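Local coordinates for protein AvrRxo1-ORF2 (Xanthomonas oryzae pv. oryzicola, PDB 4Z8T) that binds the type III effector AvrRxo1-ORF1, which carries a polynucleotide kinase domain, and probably serves as its molecular chaperone, at residues B[39-44]-B[82-87]; B[30-35]-B[73-78]. All blocks are in the same frame, centred on the assembly; numbering follows the deposited sequence.

Contact 1 of 2, residues B[39-44]-B[82-87]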
loop_
_atom_site.group_PDB
_atom_site.type_symbol
_atom_site.label_atom_id
_atom_site.label_comp_id
_atom_site.label_asym_id
_atom_site.label_seq_id
_atom_site.Cartn_x
_atom_site.Cartn_y
_atom_site.Cartn_z
ATOM N N GLY B 39 15.131 21.709 -2.432
ATOM C CA GLY B 39 15.699 22.799 -1.658
ATOM C C GLY B 39 15.098 22.991 -0.278
ATOM O O GLY B 39 15.171 24.081 0.293
ATOM N N LYS B 40 14.506 21.930 0.266
ATOM C CA LYS B 40 13.913 21.977 1.599
ATOM C C LYS B 40 14.985 22.314 2.634
ATOM O O LYS B 40 16.105 21.808 2.560
ATOM C CB LYS B 40 13.261 20.622 1.906
ATOM C CG LYS B 40 12.660 20.459 3.302
ATOM C CD LYS B 40 11.729 19.247 3.299
ATOM C CE LYS B 40 11.242 18.899 4.689
ATOM N NZ LYS B 40 9.817 18.469 4.634
ATOM N N GLU B 41 14.654 23.187 3.584
ATOM C CA GLU B 41 15.601 23.592 4.621
ATOM C C GLU B 41 16.133 22.389 5.396
ATOM O O GLU B 41 15.377 21.487 5.771
ATOM C CB GLU B 41 14.955 24.607 5.574
ATOM C CG GLU B 41 15.860 25.094 6.693
ATOM C CD GLU B 41 15.196 26.148 7.563
ATOM O OE1 GLU B 41 14.078 26.594 7.220
ATOM O OE2 GLU B 41 15.796 26.535 8.590
ATOM N N ARG B 42 17.443 22.362 5.609
ATOM C CA ARG B 42 18.084 21.276 6.337
ATOM C C ARG B 42 17.565 21.195 7.770
ATOM O O ARG B 42 17.452 22.219 8.446
ATOM C CB ARG B 42 19.591 21.492 6.369
ATOM C CG ARG B 42 20.336 20.382 7.064
ATOM C CD ARG B 42 21.016 19.483 6.056
ATOM N NE ARG B 42 21.996 20.227 5.269
ATOM C CZ ARG B 42 22.949 19.666 4.531
ATOM N NH1 ARG B 42 23.061 18.344 4.475
ATOM N NH2 ARG B 42 23.794 20.430 3.849
ATOM N N PHE B 43 17.261 19.987 8.243
ATOM C CA PHE B 43 16.709 19.862 9.587
ATOM C C PHE B 43 17.722 20.212 10.672
ATOM O O PHE B 43 18.823 19.650 10.726
ATOM C CB PHE B 43 16.113 18.480 9.853
ATOM C CG PHE B 43 15.423 18.385 11.186
ATOM C CD1 PHE B 43 14.161 18.936 11.365
ATOM C CD2 PHE B 43 16.047 17.782 12.266
ATOM C CE1 PHE B 43 13.529 18.872 12.594
ATOM C CE2 PHE B 43 15.417 17.714 13.497
ATOM C CZ PHE B 43 14.160 18.259 13.658
ATOM N N ASP B 44 17.306 21.129 11.544
ATOM C CA ASP B 44 18.141 21.703 12.591
ATOM C C ASP B 44 17.316 21.698 13.878
ATOM O O ASP B 44 16.496 22.589 14.088
ATOM C CB ASP B 44 18.511 23.139 12.188
ATOM C CG ASP B 44 19.401 23.848 13.202
ATOM O OD1 ASP B 44 19.118 23.808 14.421
ATOM O OD2 ASP B 44 20.379 24.488 12.762
HETATM N N MSE B 82 8.676 23.263 3.625
HETATM C CA MSE B 82 10.016 23.616 3.152
HETATM C C MSE B 82 10.940 24.177 4.235
HETATM O O MSE B 82 12.170 24.142 4.097
HETATM C CB MSE B 82 9.913 24.612 1.994
HETATM C CG MSE B 82 9.224 24.063 0.761
HETATM SE SE MSE B 82 10.287 22.679 -0.090
HETATM C CE MSE B 82 9.078 21.179 0.188
ATOM N N THR B 83 10.345 24.678 5.315
ATOM C CA THR B 83 11.090 25.408 6.337
ATOM C C THR B 83 10.788 24.940 7.759
ATOM O O THR B 83 9.697 24.439 8.035
ATOM C CB THR B 83 10.795 26.915 6.237
ATOM O OG1 THR B 83 9.379 27.129 6.287
ATOM C CG2 THR B 83 11.329 27.470 4.928
ATOM N N LEU B 84 11.756 25.120 8.657
ATOM C CA LEU B 84 11.589 24.757 10.061
ATOM C C LEU B 84 10.612 25.686 10.769
ATOM O O LEU B 84 10.024 25.321 11.791
ATOM C CB LEU B 84 12.934 24.768 10.785
ATOM C CG LEU B 84 13.952 23.701 10.383
ATOM C CD1 LEU B 84 15.252 23.921 11.119
ATOM C CD2 LEU B 84 13.429 22.319 10.688
ATOM N N LYS B 85 10.441 26.887 10.223
ATOM C CA LYS B 85 9.515 27.864 10.783
ATOM C C LYS B 85 8.089 27.408 10.514
ATOM O O LYS B 85 7.185 27.606 11.329
ATOM C CB LYS B 85 9.764 29.236 10.151
ATOM C CG LYS B 85 9.052 30.394 10.830
ATOM C CD LYS B 85 7.791 30.800 10.085
ATOM C CE LYS B 85 7.382 32.221 10.451
ATOM N NZ LYS B 85 8.473 33.191 10.145
ATOM N N GLU B 86 7.907 26.787 9.357
ATOM C CA GLU B 86 6.633 26.217 8.952
ATOM C C GLU B 86 6.332 25.019 9.842
ATOM O O GLU B 86 5.242 24.895 10.406
ATOM C CB GLU B 86 6.767 25.757 7.504
ATOM C CG GLU B 86 5.487 25.603 6.708
ATOM C CD GLU B 86 5.776 25.516 5.216
ATOM O OE1 GLU B 86 6.971 25.513 4.840
ATOM O OE2 GLU B 86 4.819 25.463 4.418
ATOM N N PHE B 87 7.326 24.144 9.956
ATOM C CA PHE B 87 7.221 22.919 10.734
ATOM C C PHE B 87 6.914 23.236 12.189
ATOM O O PHE B 87 6.193 22.496 12.853
ATOM C CB PHE B 87 8.522 22.122 10.624
ATOM C CG PHE B 87 8.462 20.759 11.255
ATOM C CD1 PHE B 87 7.524 19.828 10.839
ATOM C CD2 PHE B 87 9.355 20.403 12.245
ATOM C CE1 PHE B 87 7.478 18.578 11.413
ATOM C CE2 PHE B 87 9.317 19.153 12.822
ATOM C CZ PHE B 87 8.373 18.234 12.404
HETATM O O HOH W 1 13.364 26.022 1.750
HETATM O O HOH W 2 12.392 28.533 8.494
#

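Contact 2 of 2, residues B[30-35]-B[73-78]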
loop_
_atom_site.group_PDB
_atom_site.type_symbol
_atom_site.label_atom_id
_atom_site.label_comp_id
_atom_site.label_asym_id
_atom_site.label_seq_id
_atom_site.Cartn_x
_atom_site.Cartn_y
_atom_site.Cartn_z
ATOM N N LEU B 30 14.669 8.057 1.097
ATOM C CA LEU B 30 14.037 8.628 -0.092
ATOM C C LEU B 30 13.580 10.063 0.123
ATOM O O LEU B 30 13.702 10.900 -0.768
ATOM C CB LEU B 30 12.860 7.759 -0.550
ATOM C CG LEU B 30 13.255 6.366 -1.023
ATOM C CD1 LEU B 30 11.990 5.555 -1.245
ATOM C CD2 LEU B 30 14.060 6.477 -2.306
ATOM N N ALA B 31 13.052 10.344 1.311
ATOM C CA ALA B 31 12.567 11.674 1.623
ATOM C C ALA B 31 13.710 12.686 1.600
ATOM O O ALA B 31 13.513 13.819 1.168
ATOM C CB ALA B 31 11.875 11.681 2.967
ATOM N N LEU B 32 14.888 12.270 2.063
ATOM C CA LEU B 32 16.060 13.151 2.085
ATOM C C LEU B 32 16.558 13.485 0.685
ATOM O O LEU B 32 16.991 14.607 0.435
ATOM C CB LEU B 32 17.195 12.528 2.887
ATOM C CG LEU B 32 17.014 12.506 4.406
ATOM C CD1 LEU B 32 18.103 11.676 5.050
ATOM C CD2 LEU B 32 17.029 13.913 4.949
ATOM N N VAL B 33 16.510 12.517 -0.228
ATOM C CA VAL B 33 16.890 12.800 -1.608
ATOM C C VAL B 33 15.933 13.823 -2.212
ATOM O O VAL B 33 16.357 14.809 -2.816
ATOM C CB VAL B 33 16.935 11.514 -2.461
ATOM C CG1 VAL B 33 17.243 11.845 -3.915
ATOM C CG2 VAL B 33 17.967 10.564 -1.905
ATOM N N HIS B 34 14.636 13.597 -2.033
ATOM C CA HIS B 34 13.630 14.509 -2.542
ATOM C C HIS B 34 13.767 15.896 -1.916
ATOM O O HIS B 34 13.591 16.913 -2.590
ATOM C CB HIS B 34 12.236 13.946 -2.273
ATOM C CG HIS B 34 11.133 14.766 -2.860
ATOM N ND1 HIS B 34 10.393 15.661 -2.112
ATOM C CD2 HIS B 34 10.642 14.831 -4.118
ATOM C CE1 HIS B 34 9.497 16.241 -2.889
ATOM N NE2 HIS B 34 9.626 15.758 -4.110
ATOM N N ALA B 35 14.074 15.930 -0.622
ATOM C CA ALA B 35 14.247 17.192 0.089
ATOM C C ALA B 35 15.416 17.995 -0.485
ATOM O O ALA B 35 15.291 19.197 -0.713
ATOM C CB ALA B 35 14.435 16.949 1.576
HETATM N N MSE B 73 9.773 13.091 11.283
HETATM C CA MSE B 73 8.482 13.716 11.006
HETATM C C MSE B 73 8.614 14.807 9.945
HETATM O O MSE B 73 7.841 14.876 8.997
HETATM C CB MSE B 73 7.865 14.287 12.289
HETATM C CG MSE B 73 6.540 14.958 12.059
HETATM SE SE MSE B 73 5.901 15.745 13.727
HETATM C CE MSE B 73 5.863 14.131 14.762
ATOM N N TYR B 74 9.634 15.644 10.094
ATOM C CA TYR B 74 9.863 16.750 9.182
ATOM C C TYR B 74 10.013 16.265 7.739
ATOM O O TYR B 74 9.371 16.784 6.825
ATOM C CB TYR B 74 11.129 17.481 9.637
ATOM C CG TYR B 74 11.571 18.655 8.786
ATOM C CD1 TYR B 74 10.791 19.794 8.674
ATOM C CD2 TYR B 74 12.790 18.626 8.124
ATOM C CE1 TYR B 74 11.210 20.874 7.914
ATOM C CE2 TYR B 74 13.216 19.698 7.366
ATOM C CZ TYR B 74 12.423 20.814 7.264
ATOM O OH TYR B 74 12.840 21.883 6.508
ATOM N N TYR B 75 10.845 15.249 7.550
ATOM C CA TYR B 75 11.169 14.785 6.206
ATOM C C TYR B 75 10.151 13.812 5.630
ATOM O O TYR B 75 9.827 13.898 4.453
ATOM C CB TYR B 75 12.546 14.138 6.172
ATOM C CG TYR B 75 13.671 15.150 6.192
ATOM C CD1 TYR B 75 13.777 16.108 5.192
ATOM C CD2 TYR B 75 14.620 15.140 7.201
ATOM C CE1 TYR B 75 14.808 17.039 5.202
ATOM C CE2 TYR B 75 15.660 16.069 7.221
ATOM C CZ TYR B 75 15.738 17.011 6.214
ATOM O OH TYR B 75 16.752 17.943 6.213
ATOM N N VAL B 76 9.672 12.884 6.454
ATOM C CA VAL B 76 8.822 11.802 5.949
ATOM C C VAL B 76 7.348 12.170 5.954
ATOM O O VAL B 76 6.632 11.907 4.987
ATOM C CB VAL B 76 9.038 10.512 6.737
ATOM C CG1 VAL B 76 8.140 9.407 6.209
ATOM C CG2 VAL B 76 10.482 10.083 6.635
ATOM N N GLU B 77 6.889 12.796 7.031
ATOM C CA GLU B 77 5.462 13.088 7.149
ATOM C C GLU B 77 5.034 14.402 6.524
ATOM O O GLU B 77 3.876 14.559 6.152
ATOM C CB GLU B 77 5.040 13.073 8.611
ATOM C CG GLU B 77 5.082 11.727 9.263
ATOM C CD GLU B 77 4.546 11.801 10.675
ATOM O OE1 GLU B 77 5.280 11.427 11.617
ATOM O OE2 GLU B 77 3.387 12.254 10.841
ATOM N N TYR B 78 5.956 15.355 6.416
ATOM C CA TYR B 78 5.600 16.663 5.865
ATOM C C TYR B 78 6.543 17.064 4.740
ATOM O O TYR B 78 7.281 18.054 4.860
ATOM C CB TYR B 78 5.547 17.724 6.977
ATOM C CG TYR B 78 4.498 17.390 8.020
ATOM C CD1 TYR B 78 3.187 17.821 7.878
ATOM C CD2 TYR B 78 4.815 16.606 9.121
ATOM C CE1 TYR B 78 2.223 17.497 8.811
ATOM C CE2 TYR B 78 3.856 16.273 10.064
ATOM C CZ TYR B 78 2.561 16.725 9.898
ATOM O OH TYR B 78 1.604 16.395 10.824
#

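Contact 1 of 2, residues B[39-44]-B[82-87]
A Schellman motif at Gly-39 ends helix 6-38, and the extended connector behind it docks on the N-terminal end of helix 84-94. Gly-39 has a positive phi (83°), at which a CB would press on the preceding carbonyl. Two hydrogen bonds join the segments. Glu-41 N gives the shorter, 2.7 Å to Met-82 O, nearly along the C=O axis. The second runs from Leu-84 N to Glu-41 OE1 at 3.1 Å, the N-H coming from above the carboxylate plane. Glu-41 reaches it fully extended, CG anti to the backbone N (chi1 180°); a water links OE1 to Lys-85 N, so OE1 takes one amide of the first helical turn directly and a second through water, where the helix dipole may offset repulsion from the nearby Glu-47 carboxylate. Leu-84 crosses Glu-41 at about a right angle and forks over the connector: CD1 lies 3.5 Å from Asp-44 CB, while CD2 meets Phe-43 CD1 at 3.5 Å. Further out, Thr-83 is the N-cap, its OG1 weakly accepting from Glu-86 N, and the extended Glu-86 side chain reaches back so that OE1 accepts from Met-82 N at 3.1 Å. Beside this, one water donates to both Gly-39 O and Met-82 O.

Contact 2 of 2, residues B[30-35]-B[73-78]
Tyr-75 carries most of this buried crossing between helix 6-38 and helix 63-77. CG stands anti to the carbonyl carbon (chi1 -77°), which sends the ring along the flank of helix 30-35. At the root, Tyr-75 CB lies 4.1 Å from Ala-31 CB, and the same methyl sits 3.4 Å from the backbone Tyr-75 O; so small a residue lets the two backbones come close. Further along, the ring's CD1 and CE1 side meets Ala-35, one turn on, with Ala-35 CB 3.6 Å from Tyr-75 CE1. Leu-32 lies over one face: its CD2 rests 3.4 Å from the Tyr-75 ring centroid, only 12° off the normal, a CH-pi contact centred on the ring. Tyr-74 CD2 covers the opposite face, over the centre, so the ring is sandwiched between a methyl and a neighbouring ring edge. At the tip, Tyr-75 OH leaves the apolar part and hydrogen-bonds to Phe-43 N in the connector, which is why tyrosine suits a place where a long flat residue must also end in a polar group. Val-76 CG2 touches Ala-31 CB at 4.2 Å beside the root. Helix 73-77, which includes a wider pi-type turn, crosses helix 30-35 at 91°, with 8.8 Å between the axes: near-perpendicular helix packing over two alanines spaced four apart, within an all-helical fold.

In the fold
From the N terminus, helix 6-38 runs through residues 30-35, the first half of contact 2, and then ends at the connector 39-44, the first half of contact 1. After helix 45-51 and the following loop, helix 63-77 returns to close contact 2 at 73-78, and the next helix, 84-94, closes contact 1 at its start. Each closes over 37 intervening residues, and the two cross rather than nest. Together they hold the C-terminal end of the long helix and its connector against the last two helices. Tyr-74 joins them directly: its OH bonds to Glu-41 O and its carbonyl to Lys-40 NZ. From segment 73-78, Glu-77 OE2 and Tyr-78 OH hydrogen-bond to Ser-215 of the AvrRxo1-ORF1 chain.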